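Local coordinates for protein flavoenzyme PA4991 (Pseudomonas aeruginosa PAO1, PDB 5EZ7) that probably works as an FAD-dependent oxidoreductase of the DAO family, holding one FAD per monomer, although its physiological substrate is unknown, at residues A[47-56]-A[68-80]. Residues are numbered along the deposited sequence; the frame is centred on the assembly and turned at random.
Sequences VKSQGIIHGG and ASEAIADMPRRWR. With FAD (flavin-adenine dinucleotide), chain B.
Ile53 lies over one face of the Trp79 indole: CG2 makes a CH-pi contact 4.0 Å from the centroid of the five-membered ring, and CD1 sits toward the rim above CD2 and CE3, 3.3 Å from CE3. CG1 lies anti to the carbonyl carbon (chi1 -70°) and CD1 extends from it (chi2 152°), bringing both branches to the same face; CG2 also touches Met75 CB and Pro76 CG. The Pro76 ring packs on the backbone of residues 54-55, and Gly55 CA comes within 3.3 Å of Ile72 O in a nearly straight CA-H...O contact (161°). Ile72 CD1 packs against His54 O and CB, and its CG2 approaches Gly56 O.

Trp79 NE1 is hydrogen-bonded to the carbonyl oxygen of Ala348, an FAD-binding residue, which helps set the indole's rotation; Pro351 also touches the Trp79 side chain. Ile52, preceding Ile53, binds the flavin: its N donates to FAD O4 (3.1 Å) and its O accepts from FAD N3 (2.7 Å). His54 NE2 also lies near FAD N3, with Ile52 CG2 over one imidazole face. Without hydrogen bonds between the segments, apolar packing and the CA-H...O contact probably help hold the weakly bonded strand 52-53, and so the Ile52 backbone, against the flavin.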
loop_
_atom_site.group_PDB
_atom_site.type_symbol
_atom_site.label_atom_id
_atom_site.label_comp_id
_atom_site.label_asym_id
_atom_site.label_seq_id
_atom_site.Cartn_x
_atom_site.Cartn_y
_atom_site.Cartn_z
ATOM N N VAL A 47 0.051 4.586 -2.940
ATOM C CA VAL A 47 -0.729 5.114 -4.068
ATOM C C VAL A 47 -0.121 4.657 -5.378
ATOM O O VAL A 47 -0.776 4.777 -6.387
ATOM C CB VAL A 47 -0.858 6.656 -3.987
ATOM C CG1 VAL A 47 -1.569 7.268 -5.151
ATOM C CG2 VAL A 47 -1.762 6.994 -2.836
ATOM N N LYS A 48 1.133 4.174 -5.349
ATOM C CA LYS A 48 1.766 3.571 -6.510
ATOM C C LYS A 48 1.527 2.073 -6.644
ATOM O O LYS A 48 1.985 1.468 -7.614
ATOM C CB LYS A 48 3.271 3.842 -6.507
ATOM C CG LYS A 48 3.616 5.319 -6.535
ATOM C CD LYS A 48 5.126 5.448 -6.529
ATOM C CE LYS A 48 5.604 6.896 -6.663
ATOM N NZ LYS A 48 5.632 7.508 -5.314
ATOM N N SER A 49 0.815 1.459 -5.706
ATOM C CA SER A 49 0.522 0.052 -5.843
ATOM C C SER A 49 -0.517 -0.186 -6.935
ATOM O O SER A 49 -1.122 0.762 -7.474
ATOM C CB SER A 49 0.040 -0.572 -4.519
ATOM O OG SER A 49 -1.174 -0.018 -4.035
ATOM N N GLN A 50 -0.724 -1.450 -7.242
ATOM C CA GLN A 50 -1.773 -1.844 -8.182
ATOM C C GLN A 50 -3.093 -2.082 -7.450
ATOM O O GLN A 50 -4.110 -2.288 -8.085
ATOM C CB GLN A 50 -1.342 -3.057 -9.006
ATOM C CG GLN A 50 -0.174 -2.753 -9.943
ATOM C CD GLN A 50 -0.066 -3.739 -11.129
ATOM O OE1 GLN A 50 0.706 -4.684 -11.091
ATOM N NE2 GLN A 50 -0.860 -3.511 -12.162
ATOM N N GLY A 51 -3.086 -2.042 -6.115
ATOM C CA GLY A 51 -4.328 -2.039 -5.327
ATOM C C GLY A 51 -4.950 -3.403 -5.194
ATOM O O GLY A 51 -6.095 -3.529 -4.749
ATOM N N ILE A 52 -4.201 -4.450 -5.561
ATOM C CA ILE A 52 -4.776 -5.783 -5.617
ATOM C C ILE A 52 -4.714 -6.354 -4.229
ATOM O O ILE A 52 -3.639 -6.374 -3.623
ATOM C CB ILE A 52 -3.974 -6.713 -6.544
ATOM C CG1 ILE A 52 -4.052 -6.221 -7.991
ATOM C CG2 ILE A 52 -4.480 -8.149 -6.419
ATOM C CD1 ILE A 52 -2.905 -6.688 -8.868
ATOM N N ILE A 53 -5.833 -6.863 -3.744
ATOM C CA ILE A 53 -5.840 -7.612 -2.483
ATOM C C ILE A 53 -5.696 -9.101 -2.697
ATOM O O ILE A 53 -6.661 -9.819 -2.955
ATOM C CB ILE A 53 -7.038 -7.231 -1.635
ATOM C CG1 ILE A 53 -6.777 -5.796 -1.164
ATOM C CG2 ILE A 53 -7.105 -8.060 -0.376
ATOM C CD1 ILE A 53 -8.031 -5.075 -0.920
ATOM N N HIS A 54 -4.444 -9.526 -2.586
ATOM C CA HIS A 54 -4.022 -10.904 -2.766
ATOM C C HIS A 54 -4.617 -11.792 -1.681
ATOM O O HIS A 54 -4.817 -11.352 -0.564
ATOM C CB HIS A 54 -2.482 -10.987 -2.689
ATOM C CG HIS A 54 -1.770 -10.089 -3.649
ATOM N ND1 HIS A 54 -1.747 -10.317 -5.008
ATOM C CD2 HIS A 54 -1.034 -8.973 -3.447
ATOM C CE1 HIS A 54 -1.036 -9.379 -5.603
ATOM N NE2 HIS A 54 -0.599 -8.545 -4.679
ATOM N N GLY A 55 -4.887 -13.046 -2.004
ATOM C CA GLY A 55 -5.334 -14.014 -1.001
ATOM C C GLY A 55 -4.842 -15.412 -1.262
ATOM O O GLY A 55 -5.607 -16.382 -1.111
ATOM N N GLY A 56 -3.569 -15.539 -1.632
ATOM C CA GLY A 56 -3.055 -16.835 -2.142
ATOM C C GLY A 56 -1.582 -17.014 -1.872
ATOM O O GLY A 56 -0.895 -16.042 -1.583
ATOM N N ALA A 68 2.447 -20.104 7.523
ATOM C CA ALA A 68 2.770 -18.677 7.288
ATOM C C ALA A 68 1.770 -18.060 6.296
ATOM O O ALA A 68 1.178 -16.999 6.552
ATOM C CB ALA A 68 4.201 -18.531 6.765
ATOM N N SER A 69 1.558 -18.769 5.188
ATOM C CA SER A 69 0.588 -18.387 4.151
ATOM C C SER A 69 -0.899 -18.306 4.612
ATOM O O SER A 69 -1.772 -18.028 3.776
ATOM C CB SER A 69 0.729 -19.337 2.934
ATOM O OG SER A 69 0.373 -18.704 1.717
ATOM N N GLU A 70 -1.197 -18.544 5.900
ATOM C CA GLU A 70 -2.551 -18.305 6.433
ATOM C C GLU A 70 -2.914 -16.820 6.416
ATOM O O GLU A 70 -4.057 -16.485 6.096
ATOM C CB GLU A 70 -2.754 -18.868 7.864
ATOM C CG GLU A 70 -4.175 -19.389 8.143
ATOM C CD GLU A 70 -4.213 -20.625 9.044
ATOM O OE1 GLU A 70 -3.840 -20.506 10.231
ATOM O OE2 GLU A 70 -4.620 -21.719 8.573
ATOM N N ALA A 71 -1.958 -15.944 6.756
ATOM C CA ALA A 71 -2.270 -14.534 6.991
ATOM C C ALA A 71 -2.803 -13.869 5.718
ATOM O O ALA A 71 -3.884 -13.297 5.724
ATOM C CB ALA A 71 -1.059 -13.806 7.530
ATOM N N ILE A 72 -2.062 -14.002 4.622
ATOM C CA ILE A 72 -2.494 -13.509 3.309
ATOM C C ILE A 72 -3.823 -14.108 2.792
ATOM O O ILE A 72 -4.622 -13.385 2.203
ATOM C CB ILE A 72 -1.372 -13.677 2.243
ATOM C CG1 ILE A 72 -1.675 -12.895 0.978
ATOM C CG2 ILE A 72 -1.161 -15.130 1.871
ATOM C CD1 ILE A 72 -1.597 -11.412 1.178
ATOM N N ALA A 73 -4.057 -15.395 3.028
ATOM C CA ALA A 73 -5.247 -16.117 2.491
ATOM C C ALA A 73 -6.597 -15.537 2.952
ATOM O O ALA A 73 -7.610 -15.588 2.237
ATOM C CB ALA A 73 -5.175 -17.594 2.875
ATOM N N ASP A 74 -6.584 -14.974 4.153
ATOM C CA ASP A 74 -7.756 -14.361 4.742
ATOM C C ASP A 74 -7.942 -12.865 4.381
ATOM O O ASP A 74 -8.937 -12.263 4.772
ATOM C CB ASP A 74 -7.666 -14.538 6.262
ATOM C CG ASP A 74 -9.016 -14.462 6.933
ATOM O OD1 ASP A 74 -9.932 -15.212 6.520
ATOM O OD2 ASP A 74 -9.172 -13.639 7.865
ATOM N N MET A 75 -7.018 -12.265 3.622
ATOM C CA MET A 75 -7.072 -10.820 3.375
ATOM C C MET A 75 -8.275 -10.394 2.506
ATOM O O MET A 75 -9.034 -9.548 2.941
ATOM C CB MET A 75 -5.739 -10.294 2.856
ATOM C CG MET A 75 -4.632 -10.177 3.919
ATOM S SD MET A 75 -5.006 -9.223 5.438
ATOM C CE MET A 75 -5.130 -10.550 6.620
ATOM N N PRO A 76 -8.511 -11.028 1.337
ATOM C CA PRO A 76 -9.710 -10.600 0.572
ATOM C C PRO A 76 -11.020 -10.623 1.383
ATOM O O PRO A 76 -11.784 -9.674 1.307
ATOM C CB PRO A 76 -9.762 -11.572 -0.628
ATOM C CG PRO A 76 -8.393 -12.170 -0.699
ATOM C CD PRO A 76 -7.886 -12.217 0.728
ATOM N N ARG A 77 -11.259 -11.653 2.180
ATOM C CA ARG A 77 -12.453 -11.652 3.038
ATOM C C ARG A 77 -12.439 -10.452 4.007
ATOM O O ARG A 77 -13.383 -9.678 4.090
ATOM C CB ARG A 77 -12.559 -12.971 3.805
ATOM C CG ARG A 77 -13.803 -13.119 4.675
ATOM C CD ARG A 77 -13.690 -14.329 5.613
ATOM N NE ARG A 77 -12.606 -14.194 6.596
ATOM C CZ ARG A 77 -12.658 -13.456 7.710
ATOM N NH1 ARG A 77 -13.752 -12.776 8.023
ATOM N NH2 ARG A 77 -11.610 -13.382 8.534
ATOM N N ARG A 78 -11.344 -10.287 4.722
ATOM C CA ARG A 78 -11.238 -9.168 5.653
ATOM C C ARG A 78 -11.442 -7.766 5.031
ATOM O O ARG A 78 -12.159 -6.957 5.588
ATOM C CB ARG A 78 -9.938 -9.268 6.433
ATOM C CG ARG A 78 -10.006 -10.406 7.460
ATOM C CD ARG A 78 -8.749 -10.545 8.307
ATOM N NE ARG A 78 -8.513 -9.389 9.150
ATOM C CZ ARG A 78 -7.436 -9.238 9.917
ATOM N NH1 ARG A 78 -6.493 -10.186 9.944
ATOM N NH2 ARG A 78 -7.286 -8.127 10.652
ATOM N N TRP A 79 -10.874 -7.510 3.858
ATOM C CA TRP A 79 -11.034 -6.215 3.194
ATOM C C TRP A 79 -12.436 -6.017 2.667
ATOM O O TRP A 79 -13.001 -4.938 2.803
ATOM C CB TRP A 79 -10.059 -6.077 2.039
ATOM C CG TRP A 79 -8.673 -5.859 2.454
ATOM C CD1 TRP A 79 -7.849 -6.761 2.962
ATOM C CD2 TRP A 79 -7.932 -4.662 2.336
ATOM N NE1 TRP A 79 -6.619 -6.223 3.188
ATOM C CE2 TRP A 79 -6.648 -4.922 2.810
ATOM C CE3 TRP A 79 -8.232 -3.378 1.880
ATOM C CZ2 TRP A 79 -5.656 -3.964 2.853
ATOM C CZ3 TRP A 79 -7.237 -2.418 1.910
ATOM C CH2 TRP A 79 -5.957 -2.726 2.382
ATOM N N ARG A 80 -12.999 -7.080 2.103
ATOM C CA ARG A 80 -14.410 -7.105 1.700
ATOM C C ARG A 80 -15.331 -6.727 2.854
ATOM O O ARG A 80 -16.140 -5.809 2.728
ATOM C CB ARG A 80 -14.792 -8.493 1.130
ATOM C CG ARG A 80 -16.271 -8.701 0.761
ATOM C CD ARG A 80 -16.630 -8.196 -0.626
ATOM N NE ARG A 80 -16.000 -9.004 -1.670
ATOM C CZ ARG A 80 -16.090 -8.777 -2.989
ATOM N NH1 ARG A 80 -16.808 -7.756 -3.488
ATOM N NH2 ARG A 80 -15.442 -9.583 -3.829
HETATM P PA FAD B . 4.492 3.591 2.204
HETATM O O1A FAD B . 3.236 3.580 1.396
HETATM O O2A FAD B . 5.830 3.746 1.538
HETATM O O5B FAD B . 4.308 4.718 3.306
HETATM C C5B FAD B . 5.377 5.183 4.105
HETATM C C4B FAD B . 5.027 6.609 4.475
HETATM O O4B FAD B . 5.969 7.090 5.448
HETATM C C3B FAD B . 5.073 7.534 3.255
HETATM O O3B FAD B . 3.830 8.219 3.086
HETATM C C2B FAD B . 6.217 8.477 3.576
HETATM O O2B FAD B . 6.059 9.803 3.077
HETATM C C1B FAD B . 6.275 8.425 5.105
HETATM N N9A FAD B . 7.599 8.749 5.649
HETATM C C8A FAD B . 8.783 8.310 5.189
HETATM N N7A FAD B . 9.782 8.819 5.931
HETATM C C5A FAD B . 9.239 9.585 6.884
HETATM C C6A FAD B . 9.757 10.411 7.983
HETATM N N6A FAD B . 11.082 10.469 8.182
HETATM N N1A FAD B . 8.880 11.062 8.765
HETATM C C2A FAD B . 7.555 10.982 8.548
HETATM N N3A FAD B . 7.009 10.249 7.555
HETATM C C4A FAD B . 7.796 9.546 6.704
HETATM N N1 FAD B . 0.701 -4.791 -2.518
HETATM C C2 FAD B . -0.462 -5.451 -2.706
HETATM O O2 FAD B . -0.981 -6.053 -1.736
HETATM N N3 FAD B . -1.085 -5.484 -3.897
HETATM C C4 FAD B . -0.596 -4.875 -4.973
HETATM O O4 FAD B . -1.197 -4.909 -6.065
HETATM C C4X FAD B . 0.665 -4.135 -4.848
HETATM N N5 FAD B . 1.210 -3.501 -5.903
HETATM C C5X FAD B . 2.361 -2.816 -5.773
HETATM C C6 FAD B . 2.880 -2.162 -6.883
HETATM C C7 FAD B . 4.056 -1.445 -6.792
HETATM C C7M FAD B . 4.587 -0.732 -7.999
HETATM C C8 FAD B . 4.757 -1.353 -5.487
HETATM C C8M FAD B . 6.043 -0.572 -5.318
HETATM C C9 FAD B . 4.243 -2.015 -4.387
HETATM C C9A FAD B . 3.064 -2.753 -4.466
HETATM N N10 FAD B . 2.504 -3.436 -3.350
HETATM C C10 FAD B . 1.297 -4.124 -3.512
HETATM C "C1'" FAD B . 3.123 -3.395 -2.035
HETATM C "C2'" FAD B . 2.578 -2.184 -1.298
HETATM O "O2'" FAD B . 2.537 -1.027 -2.143
HETATM C "C3'" FAD B . 3.390 -1.903 -0.041
HETATM O "O3'" FAD B . 3.624 -3.149 0.645
HETATM C "C4'" FAD B . 2.647 -0.944 0.885
HETATM O "O4'" FAD B . 1.968 0.078 0.155
HETATM C "C5'" FAD B . 3.593 -0.271 1.860
HETATM O "O5'" FAD B . 2.828 0.491 2.804
HETATM P P FAD B . 3.599 1.391 3.875
HETATM O O1P FAD B . 2.600 2.310 4.528
HETATM O O2P FAD B . 4.407 0.456 4.699
HETATM O O3P FAD B . 4.661 2.189 2.976
#